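Local coordinates for cytochrome c (Hydrogenophilus thermoluteolus, PDB 2D0S), which probably carries electrons through a covalently attached heme c, as expected of a small, all-helical bacterial cytochrome c, at residues A[6-11]-A[69-74]; A[30-33]-A[38-41]. All coordinates share one frame; numbering follows the deposited sequence.

Two separate parts of one heme c are held by these contacts, whose centres lie about 13 Å apart. Contact 1 is at the thioether-bearing edge, where Cys10 SG lies 6.8 Å from the heme FE. Contact 2 is at a propionate, where Tyr32 OH lies 10.6 Å from the heme FE. The iron itself is ligated by His14 and Met57. Helix 65-75 and helix 37-46, which supply the second segment of each contact, pack directly together: Glu69 CA meets Val41 CG2 at 3.7 Å, and Val72 CG1 meets Leu40 CB at 4.0 Å. Along the sequence, contact 2 falls wholly between the two segments of contact 1.

Contact 1: residues A[6-11]-A[69-74]; sequences KAKGCM and EKIVRW. With HEC (heme c), chain B.
Lys8 and Cys10 both meet Ile71, and the chain leaves helix 2-7 between them. Lys8 ends the helical run; its CG lies 4.2 Å from Ile71 CD1, an approach made by the aliphatic part of the chain while the ammonium end leads off elsewhere. Gly9, with a positive phi of 80°, is the C-prime residue of a Schellman motif: its N bonds to Lys6 O at 3.1 Å, while Cys10 N bonds to Ala5 O. Cys10, next in the chain, carries the heme. Its chi1 of -54° sets SG beside the backbone N, and Cys10 SG is joined to heme CAB by a 1.9 Å thioether bond; with Cys13, the second covalent link, and the iron ligand His14 it makes up the CXXCH motif of c-type cytochromes. Ile71 gives one branch to the cysteine sulfur and the other to the heme. Ile71 CD1 comes within 4.1 Å of Cys10 SG, an apolar contact, whereas Ile71 CG2, placed anti to the backbone N, packs at 3.5 Å against heme CMB. No hydrogen bond crosses between the segments, and 131 Å² is buried, so the protein-protein part is modest and the heme completes it. Cys10 and Met11 reach Tyr25 of helix 25-31. Ile71 also touches Leu4 and Ala5, so helix 65-75 rests on helix 2-7, the packing of N- and C-terminal helices that is a hallmark of the cytochrome c fold.

Contact 2: residues A[30-33]-A[38-41]; sequences KKYT and PKLV. With HEC (heme c), chain B.
Tyr32 lays its ring against Leu40 and extends its hydroxyl to a heme propionate. Its chi1 of -58° turns CG to the side of the backbone N, and the ring runs from there across the leucine. Tyr32 CB is 4.2 Å from Leu40 CD1, and CG is slightly nearer to that same methyl. Tyr32 CD2 touches both Leu40 methyls. Further out, Tyr32 CE2 has Leu40 CD2 at 3.9 Å, and the line from this methyl to the ring centroid is 14° off the normal, a CH-pi contact over the face. Lys31 CG lies over the opposite face, off centre. Tyr32 CE1 meets Lys39 CD obliquely at 4.2 Å, while CZ lies near both Leu40 CD2 and heme O1A. At the tip, Tyr32 OH donates to heme O1A over 2.5 Å, a short bond to an oxygen at the ring edge near its plane; Lys31 NZ gives Tyr32 OH a weak bond of 3.0 Å. A phenylalanine in place of Tyr32 would probably leave propionate O1A without this donor and Lys31 NZ without its weak partner. Leu40 CD2 also packs against heme CBA, so the contact walls the heme pocket at a propionate; Lys43, Trp52 and Val51 N bond to the heme as well. It joins the end of helix 25-31 to helix 37-46 across their short connection; Tyr32 also touches Val51 and Leu76, and Val41 reaches Glu65 of helix 65-75.

Contact 1: residues A[6-11]-A[69-74]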
ATOM      1  N   LYS A   6       0.980  -1.288  10.188  1.00 18.57           N
ATOM      2  CA  LYS A   6       1.476  -2.456  10.889  1.00 19.40           C
ATOM      3  C   LYS A   6       0.341  -3.278  11.568  1.00 16.43           C
ATOM      4  O   LYS A   6       0.307  -4.477  11.462  1.00 15.45           O
ATOM      5  CB  LYS A   6       2.622  -2.033  11.862  1.00 24.24           C
ATOM      6  CG  LYS A   6       2.880  -2.949  12.985  1.00 31.23           C
ATOM      7  CD  LYS A   6       3.854  -4.021  12.589  1.00 39.26           C
ATOM      8  CE  LYS A   6       4.188  -4.932  13.774  1.00 42.95           C
ATOM      9  NZ  LYS A   6       5.164  -5.996  13.367  1.00 46.12           N
ATOM     10  N   ALA A   7      -0.628  -2.618  12.167  1.00 17.25           N
ATOM     11  CA  ALA A   7      -1.767  -3.337  12.757  1.00 14.90           C
ATOM     12  C   ALA A   7      -2.549  -4.072  11.701  1.00 14.53           C
ATOM     13  O   ALA A   7      -3.197  -5.035  12.005  1.00 13.74           O
ATOM     14  CB  ALA A   7      -2.717  -2.363  13.529  1.00 12.50           C
ATOM     15  N   LYS A   8      -2.539  -3.584  10.454  1.00 17.19           N
ATOM     16  CA  LYS A   8      -3.314  -4.270   9.413  1.00 16.27           C
ATOM     17  C   LYS A   8      -2.546  -5.290   8.587  1.00 14.31           C
ATOM     18  O   LYS A   8      -3.039  -5.740   7.553  1.00 12.16           O
ATOM     19  CB  LYS A   8      -4.109  -3.308   8.534  1.00 14.86           C
ATOM     20  CG  LYS A   8      -5.062  -2.412   9.285  1.00 18.71           C
ATOM     21  CD  LYS A   8      -6.023  -3.210  10.056  1.00 19.69           C
ATOM     22  CE  LYS A   8      -6.811  -2.360  11.031  1.00 22.99           C
ATOM     23  NZ  LYS A   8      -8.043  -3.132  11.408  1.00 26.98           N
ATOM     24  N   GLY A   9      -1.369  -5.668   9.089  1.00 13.24           N
ATOM     25  CA  GLY A   9      -0.543  -6.695   8.440  1.00 14.71           C
ATOM     26  C   GLY A   9       0.310  -6.317   7.229  1.00 13.52           C
ATOM     27  O   GLY A   9       0.982  -7.173   6.639  1.00  8.96           O
ATOM     28  N   CYS A  10       0.212  -5.042   6.857  1.00 12.28           N
ATOM     29  CA  CYS A  10       0.906  -4.525   5.726  1.00 11.24           C
ATOM     30  C   CYS A  10       2.372  -4.708   5.714  1.00 15.81           C
ATOM     31  O   CYS A  10       2.961  -4.876   4.627  1.00 14.47           O
ATOM     32  CB  CYS A  10       0.617  -3.035   5.583  1.00 12.61           C
ATOM     33  SG  CYS A  10      -1.123  -2.622   5.517  1.00 10.62           S
ATOM     34  N   MET A  11       2.999  -4.624   6.900  1.00 13.28           N
ATOM     35  CA  MET A  11       4.472  -4.552   6.974  1.00 15.63           C
ATOM     36  C   MET A  11       5.098  -5.881   6.991  1.00 16.43           C
ATOM     37  O   MET A  11       6.322  -5.972   7.106  1.00 18.24           O
ATOM     38  CB  MET A  11       4.978  -3.799   8.183  1.00 19.12           C
ATOM     39  CG  MET A  11       4.059  -2.745   8.675  1.00 28.69           C
ATOM     40  SD  MET A  11       4.187  -1.274   7.752  1.00 33.71           S
ATOM     41  CE  MET A  11       5.832  -0.679   8.205  1.00 32.00           C
ATOM     42  N   GLU A  69      -7.527   3.906   3.238  1.00 14.35           N
ATOM     43  CA  GLU A  69      -7.225   5.246   2.705  1.00 17.35           C
ATOM     44  C   GLU A  69      -6.264   6.042   3.607  1.00 16.90           C
ATOM     45  O   GLU A  69      -5.347   6.671   3.131  1.00 19.04           O
ATOM     46  CB  GLU A  69      -8.502   6.030   2.464  1.00 17.83           C
ATOM     47  CG  GLU A  69      -8.290   7.402   1.828  1.00 18.37           C
ATOM     48  CD  GLU A  69      -9.559   8.229   1.844  1.00 19.55           C
ATOM     49  OE1 GLU A  69      -9.474   9.450   1.740  1.00 21.59           O
ATOM     50  OE2 GLU A  69     -10.623   7.651   2.052  1.00 22.42           O
ATOM     51  N   LYS A  70      -6.491   5.999   4.906  1.00 17.02           N
ATOM     52  CA  LYS A  70      -5.529   6.507   5.878  1.00 19.87           C
ATOM     53  C   LYS A  70      -4.072   5.996   5.622  1.00 16.19           C
ATOM     54  O   LYS A  70      -3.122   6.770   5.656  1.00 16.52           O
ATOM     55  CB  LYS A  70      -5.990   6.099   7.281  1.00 25.75           C
ATOM     56  CG  LYS A  70      -5.610   7.029   8.397  1.00 30.43           C
ATOM     57  CD  LYS A  70      -6.706   6.966   9.557  1.00 33.75           C
ATOM     58  CE  LYS A  70      -6.278   7.745  10.827  1.00 34.73           C
ATOM     59  NZ  LYS A  70      -4.766   7.976  10.947  1.00 38.09           N
ATOM     60  N   ILE A  71      -3.896   4.689   5.438  1.00 14.81           N
ATOM     61  CA  ILE A  71      -2.544   4.143   5.291  1.00 12.56           C
ATOM     62  C   ILE A  71      -1.978   4.679   3.978  1.00 12.45           C
ATOM     63  O   ILE A  71      -0.889   5.246   3.945  1.00 15.27           O
ATOM     64  CB  ILE A  71      -2.535   2.620   5.312  1.00 12.70           C
ATOM     65  CG1 ILE A  71      -2.999   2.089   6.700  1.00 10.38           C
ATOM     66  CG2 ILE A  71      -1.093   2.063   4.891  1.00 13.01           C
ATOM     67  CD1 ILE A  71      -3.503   0.545   6.664  1.00  8.56           C
ATOM     68  N   VAL A  72      -2.811   4.688   2.947  1.00 13.99           N
ATOM     69  CA  VAL A  72      -2.356   5.099   1.648  1.00 12.98           C
ATOM     70  C   VAL A  72      -1.936   6.576   1.602  1.00 15.79           C
ATOM     71  O   VAL A  72      -0.865   6.916   1.066  1.00 17.81           O
ATOM     72  CB  VAL A  72      -3.358   4.752   0.541  1.00 13.62           C
ATOM     73  CG1 VAL A  72      -3.060   5.564  -0.702  1.00 13.57           C
ATOM     74  CG2 VAL A  72      -3.300   3.196   0.206  1.00 11.66           C
ATOM     75  N   ARG A  73      -2.693   7.450   2.250  1.00 17.62           N
ATOM     76  CA  ARG A  73      -2.300   8.869   2.241  1.00 16.53           C
ATOM     77  C   ARG A  73      -0.997   9.060   2.999  1.00 16.65           C
ATOM     78  O   ARG A  73      -0.177   9.882   2.627  1.00 18.91           O
ATOM     79  CB  ARG A  73      -3.422   9.770   2.773  1.00 16.61           C
ATOM     80  CG  ARG A  73      -4.624   9.805   1.867  1.00 16.23           C
ATOM     81  CD  ARG A  73      -5.691  10.897   2.306  1.00 16.97           C
ATOM     82  NE  ARG A  73      -6.885  10.841   1.458  1.00 18.89           N
ATOM     83  CZ  ARG A  73      -7.005  11.473   0.286  1.00 19.81           C
ATOM     84  NH1 ARG A  73      -6.039  12.253  -0.138  1.00 17.91           N
ATOM     85  NH2 ARG A  73      -8.122  11.365  -0.433  1.00 23.48           N
ATOM     86  N   TRP A  74      -0.770   8.238   4.023  1.00 16.06           N
ATOM     87  CA  TRP A  74       0.472   8.303   4.772  1.00 16.04           C
ATOM     88  C   TRP A  74       1.681   7.792   3.937  1.00 15.32           C
ATOM     89  O   TRP A  74       2.698   8.449   3.868  1.00 16.66           O
ATOM     90  CB  TRP A  74       0.350   7.551   6.100  1.00 17.13           C
ATOM     91  CG  TRP A  74       1.661   7.277   6.716  1.00 16.11           C
ATOM     92  CD1 TRP A  74       2.496   8.182   7.297  1.00 15.78           C
ATOM     93  CD2 TRP A  74       2.382   6.024   6.687  1.00 17.26           C
ATOM     94  NE1 TRP A  74       3.653   7.566   7.699  1.00 16.85           N
ATOM     95  CE2 TRP A  74       3.611   6.240   7.324  1.00 17.38           C
ATOM     96  CE3 TRP A  74       2.102   4.757   6.172  1.00 14.94           C
ATOM     97  CZ2 TRP A  74       4.565   5.248   7.439  1.00 18.20           C
ATOM     98  CZ3 TRP A  74       3.013   3.779   6.304  1.00 17.03           C
ATOM     99  CH2 TRP A  74       4.233   4.005   6.963  1.00 18.42           C
TER
HETATM  100 FE   HEC B  80       0.685  -4.353  -0.778  1.00 11.91          FE
HETATM  101  CHA HEC B  80       1.449  -3.435  -3.998  1.00 11.86           C
HETATM  102  CHB HEC B  80      -0.157  -1.180   0.007  1.00 10.74           C
HETATM  103  CHC HEC B  80      -0.566  -5.485   2.194  1.00 11.06           C
HETATM  104  CHD HEC B  80       2.078  -7.476  -1.372  1.00 12.82           C
HETATM  105  NA  HEC B  80       0.668  -2.668  -1.761  1.00 11.97           N
HETATM  106  C1A HEC B  80       1.026  -2.471  -3.107  1.00 12.05           C
HETATM  107  C2A HEC B  80       0.848  -1.074  -3.431  1.00 10.27           C
HETATM  108  C3A HEC B  80       0.446  -0.427  -2.316  1.00 11.62           C
HETATM  109  C4A HEC B  80       0.303  -1.423  -1.253  1.00 12.45           C
HETATM  110  CMA HEC B  80       0.117   1.092  -2.176  1.00  5.99           C
HETATM  111  CAA HEC B  80       1.153  -0.443  -4.823  1.00 12.02           C
HETATM  112  CBA HEC B  80      -0.079  -0.678  -5.696  1.00 12.50           C
HETATM  113  CGA HEC B  80       0.200  -0.400  -7.147  1.00 15.39           C
HETATM  114  O1A HEC B  80       1.211   0.262  -7.468  1.00 17.20           O
HETATM  115  O2A HEC B  80      -0.625  -0.814  -7.981  1.00 15.03           O
HETATM  116  NB  HEC B  80      -0.213  -3.519   0.799  1.00 11.04           N
HETATM  117  C1B HEC B  80      -0.487  -2.172   0.920  1.00 12.09           C
HETATM  118  C2B HEC B  80      -1.257  -1.979   2.119  1.00 11.88           C
HETATM  119  C3B HEC B  80      -1.352  -3.166   2.746  1.00 10.44           C
HETATM  120  C4B HEC B  80      -0.735  -4.158   1.890  1.00 10.56           C
HETATM  121  CMB HEC B  80      -1.674  -0.582   2.625  1.00  9.61           C
HETATM  122  CAB HEC B  80      -1.993  -3.495   4.137  1.00 10.57           C
HETATM  123  CBB HEC B  80      -3.468  -3.036   4.213  1.00  9.24           C
HETATM  124  NC  HEC B  80       0.768  -6.106   0.203  1.00 11.79           N
HETATM  125  C1C HEC B  80       0.185  -6.367   1.449  1.00 13.12           C
HETATM  126  C2C HEC B  80       0.548  -7.700   1.869  1.00 12.90           C
HETATM  127  C3C HEC B  80       1.113  -8.314   0.784  1.00 13.01           C
HETATM  128  C4C HEC B  80       1.369  -7.279  -0.201  1.00 13.55           C
HETATM  129  CMC HEC B  80      -0.137  -8.372   3.079  1.00 13.11           C
HETATM  130  CAC HEC B  80       1.738  -9.753   0.618  1.00 12.03           C
HETATM  131  CBC HEC B  80       1.085 -10.920   1.369  1.00 13.32           C
HETATM  132  ND  HEC B  80       1.607  -5.348  -2.484  1.00 14.91           N
HETATM  133  C1D HEC B  80       2.057  -6.656  -2.478  1.00 15.43           C
HETATM  134  C2D HEC B  80       2.593  -6.972  -3.780  1.00 15.98           C
HETATM  135  C3D HEC B  80       2.425  -5.700  -4.575  1.00 14.91           C
HETATM  136  C4D HEC B  80       1.810  -4.744  -3.687  1.00 14.62           C
HETATM  137  CMD HEC B  80       3.183  -8.320  -4.225  1.00 12.15           C
HETATM  138  CAD HEC B  80       2.740  -5.462  -6.044  1.00 13.66           C
HETATM  139  CBD HEC B  80       1.442  -5.663  -6.802  1.00 16.42           C
HETATM  140  CGD HEC B  80       1.735  -5.407  -8.271  1.00 17.14           C
HETATM  141  O1D HEC B  80       2.840  -5.807  -8.702  1.00 16.12           O
HETATM  142  O2D HEC B  80       0.869  -4.804  -8.995  1.00 17.67           O

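Contact 2: residues A[30-33]-A[38-41]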
ATOM      1  N   LYS A  30       7.215   7.544  -4.752  1.00 19.81           N
ATOM      2  CA  LYS A  30       7.922   8.067  -5.936  1.00 20.37           C
ATOM      3  C   LYS A  30       7.131   7.852  -7.238  1.00 20.01           C
ATOM      4  O   LYS A  30       7.197   8.643  -8.164  1.00 20.97           O
ATOM      5  CB  LYS A  30       9.309   7.423  -6.057  1.00 16.18           C
ATOM      6  CG  LYS A  30      10.368   8.141  -5.247  1.00 18.82           C
ATOM      7  CD  LYS A  30      11.655   7.276  -5.082  1.00 18.91           C
ATOM      8  CE  LYS A  30      12.446   7.732  -3.873  1.00 21.84           C
ATOM      9  NZ  LYS A  30      13.683   6.858  -3.682  1.00 27.63           N
ATOM     10  N   LYS A  31       6.336   6.809  -7.277  1.00 20.36           N
ATOM     11  CA  LYS A  31       5.588   6.541  -8.452  1.00 18.96           C
ATOM     12  C   LYS A  31       4.258   7.313  -8.507  1.00 21.55           C
ATOM     13  O   LYS A  31       3.785   7.638  -9.574  1.00 19.12           O
ATOM     14  CB  LYS A  31       5.357   5.052  -8.582  1.00 22.65           C
ATOM     15  CG  LYS A  31       4.994   4.608  -9.980  1.00 28.05           C
ATOM     16  CD  LYS A  31       5.296   3.118 -10.163  1.00 32.75           C
ATOM     17  CE  LYS A  31       4.462   2.493 -11.306  1.00 36.76           C
ATOM     18  NZ  LYS A  31       2.977   2.872 -11.258  1.00 37.55           N
ATOM     19  N   TYR A  32       3.640   7.576  -7.354  1.00 20.61           N
ATOM     20  CA  TYR A  32       2.303   8.183  -7.367  1.00 19.38           C
ATOM     21  C   TYR A  32       2.284   9.526  -6.703  1.00 20.19           C
ATOM     22  O   TYR A  32       3.258   9.898  -5.988  1.00 20.17           O
ATOM     23  CB  TYR A  32       1.300   7.269  -6.694  1.00 16.88           C
ATOM     24  CG  TYR A  32       1.224   5.932  -7.333  1.00 17.53           C
ATOM     25  CD1 TYR A  32       0.507   5.750  -8.515  1.00 16.52           C
ATOM     26  CD2 TYR A  32       1.915   4.842  -6.798  1.00 13.59           C
ATOM     27  CE1 TYR A  32       0.444   4.512  -9.130  1.00 17.69           C
ATOM     28  CE2 TYR A  32       1.839   3.583  -7.396  1.00 16.21           C
ATOM     29  CZ  TYR A  32       1.104   3.428  -8.556  1.00 15.45           C
ATOM     30  OH  TYR A  32       0.984   2.189  -9.118  1.00 17.53           O
ATOM     31  N   THR A  33       1.114  10.179  -6.774  1.00 15.31           N
ATOM     32  CA  THR A  33       0.899  11.395  -5.972  1.00 18.25           C
ATOM     33  C   THR A  33      -0.475  11.288  -5.266  1.00 18.66           C
ATOM     34  O   THR A  33      -1.226  10.337  -5.501  1.00 16.26           O
ATOM     35  CB  THR A  33       0.886  12.653  -6.782  1.00 16.91           C
ATOM     36  OG1 THR A  33      -0.276  12.625  -7.607  1.00 23.15           O
ATOM     37  CG2 THR A  33       2.151  12.781  -7.650  1.00 16.19           C
ATOM     38  N   PRO A  38      -7.537   7.340  -4.850  1.00 18.88           N
ATOM     39  CA  PRO A  38      -8.712   6.429  -5.031  1.00 19.03           C
ATOM     40  C   PRO A  38      -8.311   5.154  -5.688  1.00 19.42           C
ATOM     41  O   PRO A  38      -8.877   4.106  -5.377  1.00 22.52           O
ATOM     42  CB  PRO A  38      -9.652   7.216  -5.991  1.00 21.55           C
ATOM     43  CG  PRO A  38      -9.241   8.676  -5.845  1.00 22.01           C
ATOM     44  CD  PRO A  38      -7.748   8.671  -5.475  1.00 20.02           C
ATOM     45  N   LYS A  39      -7.400   5.256  -6.672  1.00 18.54           N
ATOM     46  CA  LYS A  39      -6.885   4.089  -7.452  1.00 21.26           C
ATOM     47  C   LYS A  39      -6.116   3.089  -6.577  1.00 17.65           C
ATOM     48  O   LYS A  39      -6.372   1.883  -6.610  1.00 17.71           O
ATOM     49  CB  LYS A  39      -5.979   4.600  -8.602  1.00 27.03           C
ATOM     50  CG  LYS A  39      -5.211   3.528  -9.349  1.00 33.02           C
ATOM     51  CD  LYS A  39      -3.724   3.957  -9.617  1.00 36.70           C
ATOM     52  CE  LYS A  39      -3.595   5.037 -10.706  1.00 40.00           C
ATOM     53  NZ  LYS A  39      -4.044   4.499 -12.034  1.00 45.07           N
ATOM     54  N   LEU A  40      -5.245   3.607  -5.723  1.00 14.28           N
ATOM     55  CA  LEU A  40      -4.461   2.749  -4.834  1.00 13.39           C
ATOM     56  C   LEU A  40      -5.321   2.033  -3.811  1.00 15.49           C
ATOM     57  O   LEU A  40      -5.045   0.879  -3.451  1.00 18.55           O
ATOM     58  CB  LEU A  40      -3.359   3.567  -4.120  1.00 12.63           C
ATOM     59  CG  LEU A  40      -2.341   4.096  -5.092  1.00 11.54           C
ATOM     60  CD1 LEU A  40      -1.342   5.004  -4.384  1.00 15.07           C
ATOM     61  CD2 LEU A  40      -1.646   2.928  -5.716  1.00 14.79           C
ATOM     62  N   VAL A  41      -6.283   2.760  -3.248  1.00 14.03           N
ATOM     63  CA  VAL A  41      -7.195   2.191  -2.310  1.00 15.65           C
ATOM     64  C   VAL A  41      -7.936   0.977  -2.897  1.00 17.92           C
ATOM     65  O   VAL A  41      -8.046  -0.041  -2.231  1.00 19.22           O
ATOM     66  CB  VAL A  41      -8.221   3.270  -1.774  1.00 17.51           C
ATOM     67  CG1 VAL A  41      -9.418   2.588  -1.044  1.00 16.12           C
ATOM     68  CG2 VAL A  41      -7.512   4.251  -0.837  1.00 13.53           C
TER
HETATM   69 FE   HEC B  80       0.685  -4.353  -0.778  1.00 11.91          FE
HETATM   70  CHA HEC B  80       1.449  -3.435  -3.998  1.00 11.86           C
HETATM   71  CHB HEC B  80      -0.157  -1.180   0.007  1.00 10.74           C
HETATM   72  CHC HEC B  80      -0.566  -5.485   2.194  1.00 11.06           C
HETATM   73  CHD HEC B  80       2.078  -7.476  -1.372  1.00 12.82           C
HETATM   74  NA  HEC B  80       0.668  -2.668  -1.761  1.00 11.97           N
HETATM   75  C1A HEC B  80       1.026  -2.471  -3.107  1.00 12.05           C
HETATM   76  C2A HEC B  80       0.848  -1.074  -3.431  1.00 10.27           C
HETATM   77  C3A HEC B  80       0.446  -0.427  -2.316  1.00 11.62           C
HETATM   78  C4A HEC B  80       0.303  -1.423  -1.253  1.00 12.45           C
HETATM   79  CMA HEC B  80       0.117   1.092  -2.176  1.00  5.99           C
HETATM   80  CAA HEC B  80       1.153  -0.443  -4.823  1.00 12.02           C
HETATM   81  CBA HEC B  80      -0.079  -0.678  -5.696  1.00 12.50           C
HETATM   82  CGA HEC B  80       0.200  -0.400  -7.147  1.00 15.39           C
HETATM   83  O1A HEC B  80       1.211   0.262  -7.468  1.00 17.20           O
HETATM   84  O2A HEC B  80      -0.625  -0.814  -7.981  1.00 15.03           O
HETATM   85  NB  HEC B  80      -0.213  -3.519   0.799  1.00 11.04           N
HETATM   86  C1B HEC B  80      -0.487  -2.172   0.920  1.00 12.09           C
HETATM   87  C2B HEC B  80      -1.257  -1.979   2.119  1.00 11.88           C
HETATM   88  C3B HEC B  80      -1.352  -3.166   2.746  1.00 10.44           C
HETATM   89  C4B HEC B  80      -0.735  -4.158   1.890  1.00 10.56           C
HETATM   90  CMB HEC B  80      -1.674  -0.582   2.625  1.00  9.61           C
HETATM   91  CAB HEC B  80      -1.993  -3.495   4.137  1.00 10.57           C
HETATM   92  CBB HEC B  80      -3.468  -3.036   4.213  1.00  9.24           C
HETATM   93  NC  HEC B  80       0.768  -6.106   0.203  1.00 11.79           N
HETATM   94  C1C HEC B  80       0.185  -6.367   1.449  1.00 13.12           C
HETATM   95  C2C HEC B  80       0.548  -7.700   1.869  1.00 12.90           C
HETATM   96  C3C HEC B  80       1.113  -8.314   0.784  1.00 13.01           C
HETATM   97  C4C HEC B  80       1.369  -7.279  -0.201  1.00 13.55           C
HETATM   98  CMC HEC B  80      -0.137  -8.372   3.079  1.00 13.11           C
HETATM   99  CAC HEC B  80       1.738  -9.753   0.618  1.00 12.03           C
HETATM  100  CBC HEC B  80       1.085 -10.920   1.369  1.00 13.32           C
HETATM  101  ND  HEC B  80       1.607  -5.348  -2.484  1.00 14.91           N
HETATM  102  C1D HEC B  80       2.057  -6.656  -2.478  1.00 15.43           C
HETATM  103  C2D HEC B  80       2.593  -6.972  -3.780  1.00 15.98           C
HETATM  104  C3D HEC B  80       2.425  -5.700  -4.575  1.00 14.91           C
HETATM  105  C4D HEC B  80       1.810  -4.744  -3.687  1.00 14.62           C
HETATM  106  CMD HEC B  80       3.183  -8.320  -4.225  1.00 12.15           C
HETATM  107  CAD HEC B  80       2.740  -5.462  -6.044  1.00 13.66           C
HETATM  108  CBD HEC B  80       1.442  -5.663  -6.802  1.00 16.42           C
HETATM  109  CGD HEC B  80       1.735  -5.407  -8.271  1.00 17.14           C
HETATM  110  O1D HEC B  80       2.840  -5.807  -8.702  1.00 16.12           O
HETATM  111  O2D HEC B  80       0.869  -4.804  -8.995  1.00 17.67           O